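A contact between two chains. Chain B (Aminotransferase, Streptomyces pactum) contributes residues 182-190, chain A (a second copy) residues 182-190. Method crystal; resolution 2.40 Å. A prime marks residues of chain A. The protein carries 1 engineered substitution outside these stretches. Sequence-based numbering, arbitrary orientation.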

# COMPACT_ATOMS: atom_id res chain seq x y z
N MET B 182 -14.30 11.93 -4.12
CA MET B 182 -14.35 10.89 -5.17
C MET B 182 -14.99 11.44 -6.44
O MET B 182 -15.89 12.28 -6.36
CB MET B 182 -15.16 9.68 -4.66
CG MET B 182 -14.45 8.91 -3.57
SD MET B 182 -15.43 7.64 -2.73
CE MET B 182 -15.75 6.49 -4.09
N ILE B 183 -14.55 10.99 -7.61
CA ILE B 183 -15.22 11.41 -8.84
C ILE B 183 -16.67 10.92 -8.81
O ILE B 183 -16.97 9.88 -8.23
CB ILE B 183 -14.52 10.97 -10.13
CG1 ILE B 183 -14.39 9.43 -10.20
CG2 ILE B 183 -13.17 11.67 -10.22
CD1 ILE B 183 -14.00 8.92 -11.57
N PRO B 184 -17.58 11.71 -9.40
CA PRO B 184 -19.01 11.39 -9.30
C PRO B 184 -19.38 10.02 -9.90
O PRO B 184 -20.35 9.41 -9.42
CB PRO B 184 -19.73 12.52 -10.06
CG PRO B 184 -18.68 13.30 -10.76
CD PRO B 184 -17.32 12.97 -10.15
N GLU B 185 -18.59 9.54 -10.86
CA GLU B 185 -18.90 8.28 -11.52
C GLU B 185 -18.26 7.09 -10.78
O GLU B 185 -18.35 5.95 -11.24
CB GLU B 185 -18.40 8.31 -12.97
CG GLU B 185 -18.92 9.46 -13.83
CD GLU B 185 -18.08 10.73 -13.74
OE1 GLU B 185 -17.16 10.81 -12.90
OE2 GLU B 185 -18.35 11.68 -14.48
N ALA B 186 -17.63 7.34 -9.63
CA ALA B 186 -16.76 6.33 -9.02
C ALA B 186 -17.48 5.01 -8.90
O ALA B 186 -16.90 3.96 -9.17
CB ALA B 186 -16.28 6.79 -7.67
N LEU B 187 -18.76 5.07 -8.50
CA LEU B 187 -19.50 3.87 -8.16
C LEU B 187 -20.55 3.50 -9.17
O LEU B 187 -21.47 2.74 -8.87
CB LEU B 187 -20.12 4.04 -6.76
CG LEU B 187 -19.14 4.20 -5.59
CD1 LEU B 187 -19.91 4.37 -4.30
CD2 LEU B 187 -18.18 3.05 -5.42
N ALA B 188 -20.47 4.12 -10.36
CA ALA B 188 -21.46 3.93 -11.42
C ALA B 188 -21.61 2.47 -11.82
O ALA B 188 -22.68 2.07 -12.23
CB ALA B 188 -21.07 4.73 -12.63
N HIS B 189 -20.52 1.70 -11.69
CA HIS B 189 -20.46 0.31 -12.13
C HIS B 189 -20.34 -0.62 -10.93
O HIS B 189 -19.81 -1.71 -11.01
CB HIS B 189 -19.31 0.14 -13.13
CG HIS B 189 -19.46 0.98 -14.36
ND1 HIS B 189 -20.20 0.59 -15.45
CD2 HIS B 189 -18.98 2.20 -14.67
CE1 HIS B 189 -20.21 1.54 -16.35
NE2 HIS B 189 -19.45 2.53 -15.92
N THR B 190 -20.81 -0.15 -9.79
CA THR B 190 -20.77 -0.91 -8.58
C THR B 190 -22.17 -0.91 -7.96
O THR B 190 -22.79 0.11 -7.82
CB THR B 190 -19.80 -0.32 -7.57
OG1 THR B 190 -18.51 -0.17 -8.16
CG2 THR B 190 -19.69 -1.23 -6.33
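Chain A (182-190) MIPEALAHT

When two copies of one protein meet across a twofold axis, a residue near the axis faces its own counterpart, and every contact farther out is made twice. The aminotransferase from Streptomyces pactum offers a compact worked example, in which residues 182-190 of one chain pack against the same nine residues of the other. The two segments run in opposite directions: the CA of Glu185 lies 6.6 Å from the CA of Glu185′, while the CA of Ile183 lies 7.3 Å from the CA of His189′ and the CA of His189 lies 7.4 Å from the CA of Ile183′.

Neither backbone is a sheet partner for the other. Each chain instead folds through three successive type I turns, from Ile183 to Ala186, Glu185 to Ala188 and Leu187 to Thr190, and their matching turns in chain A follow the same path. Each turn is closed by a backbone hydrogen bond within its own chain, such as that from Ala186′ N to Ile183′ O at 3.0 Å. With these amides engaged internally, the chains are joined by side chains, and no hydrogen bond between backbone atoms crosses the contact.

The winding of the turns sorts the residues. Ile183, Glu185 and His189 send their CA-to-CB bonds toward the other chain, as do their counterparts, whereas those of Ala186 and Leu187 point away. At the centre the two glutamates approach closely enough for CB of Glu185 and CB of Glu185′ to lie 3.7 Å apart. Their carboxylates do not meet there. Chi1 in m and chi2 in p, near 87°, bend each side chain so that its carboxylate reaches the histidine of the opposing chain.

The histidine completes the arrangement. With chi1 in m and chi2 near -84°, His189′ brings NE2 to 2.9 Å from Glu185 OE2, in a hydrogen bond donated by the ring; the carboxylate oxygen lies at the ring edge, near its plane, where an N-H can point at it. A second, weak bond joins His189′ NE2 to Glu185 OE1, also at 2.9 Å, its angle of 125° far more bent than the 149° of the first. Symmetry repeats the pattern: His189 NE2 donates to Glu185′ OE2 at 2.9 Å with an angle of 159°, and weakly to Glu185′ OE1 at 3.0 Å.

Nonpolar groups flank these polar links. Ile183, with chi1 in p and chi2 in t, extends CD1 over the turn of the partner, 3.9 Å from both Glu185′ O and Ala186′ O, while its CB lies 3.9 Å from His189′ CD2. Proline adds a further contact, with Pro184 CD 3.5 Å from His189′ NE2. The nearly identical rotamers in the two copies illustrate the general point: one set of side-chain conformations, used twice, supplies both donor and acceptor, so a short loop can complement itself.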

# COMPACT_ATOMS: atom_id res chain seq x y z
N MET A 182 -10.14 -0.80 -16.20
CA MET A 182 -10.55 0.45 -15.57
C MET A 182 -11.96 0.82 -15.97
O MET A 182 -12.38 0.51 -17.10
CB MET A 182 -9.60 1.60 -15.98
CG MET A 182 -8.23 1.48 -15.37
SD MET A 182 -6.99 2.65 -15.97
CE MET A 182 -7.66 4.23 -15.45
N ILE A 183 -12.72 1.46 -15.08
CA ILE A 183 -14.07 1.89 -15.48
C ILE A 183 -13.92 2.89 -16.59
O ILE A 183 -12.95 3.65 -16.62
CB ILE A 183 -14.95 2.43 -14.32
CG1 ILE A 183 -14.27 3.63 -13.61
CG2 ILE A 183 -15.27 1.29 -13.36
CD1 ILE A 183 -15.20 4.37 -12.72
N PRO A 184 -14.86 2.88 -17.54
CA PRO A 184 -14.71 3.78 -18.70
C PRO A 184 -14.62 5.27 -18.37
O PRO A 184 -14.00 6.02 -19.12
CB PRO A 184 -15.95 3.47 -19.57
CG PRO A 184 -16.87 2.65 -18.73
CD PRO A 184 -16.10 2.07 -17.57
N GLU A 185 -15.21 5.68 -17.25
CA GLU A 185 -15.21 7.09 -16.85
C GLU A 185 -13.99 7.46 -16.02
O GLU A 185 -13.87 8.57 -15.50
CB GLU A 185 -16.48 7.38 -16.05
CG GLU A 185 -17.79 7.02 -16.75
CD GLU A 185 -18.22 5.57 -16.55
OE1 GLU A 185 -17.49 4.80 -15.91
OE2 GLU A 185 -19.35 5.22 -16.93
N ALA A 186 -13.06 6.54 -15.87
CA ALA A 186 -11.99 6.71 -14.88
C ALA A 186 -11.33 8.06 -15.00
O ALA A 186 -11.01 8.70 -14.00
CB ALA A 186 -10.97 5.60 -15.00
N LEU A 187 -11.10 8.47 -16.24
CA LEU A 187 -10.27 9.66 -16.53
C LEU A 187 -11.10 10.85 -17.01
O LEU A 187 -10.56 11.81 -17.55
CB LEU A 187 -9.20 9.31 -17.55
CG LEU A 187 -8.19 8.24 -17.09
CD1 LEU A 187 -7.22 7.98 -18.23
CD2 LEU A 187 -7.41 8.63 -15.84
N ALA A 188 -12.41 10.79 -16.80
CA ALA A 188 -13.34 11.84 -17.21
C ALA A 188 -13.01 13.19 -16.64
O ALA A 188 -13.30 14.20 -17.26
CB ALA A 188 -14.77 11.45 -16.83
N HIS A 189 -12.42 13.20 -15.44
CA HIS A 189 -12.10 14.42 -14.71
C HIS A 189 -10.63 14.62 -14.58
O HIS A 189 -10.15 15.35 -13.72
CB HIS A 189 -12.76 14.40 -13.36
CG HIS A 189 -14.24 14.24 -13.44
ND1 HIS A 189 -15.08 15.31 -13.65
CD2 HIS A 189 -15.03 13.14 -13.35
CE1 HIS A 189 -16.33 14.88 -13.66
NE2 HIS A 189 -16.32 13.57 -13.50
N THR A 190 -9.91 14.07 -15.53
CA THR A 190 -8.47 14.24 -15.59
C THR A 190 -8.08 14.71 -16.97
O THR A 190 -8.51 14.13 -17.96
CB THR A 190 -7.76 12.89 -15.30
OG1 THR A 190 -8.26 12.38 -14.06
CG2 THR A 190 -6.28 13.08 -15.23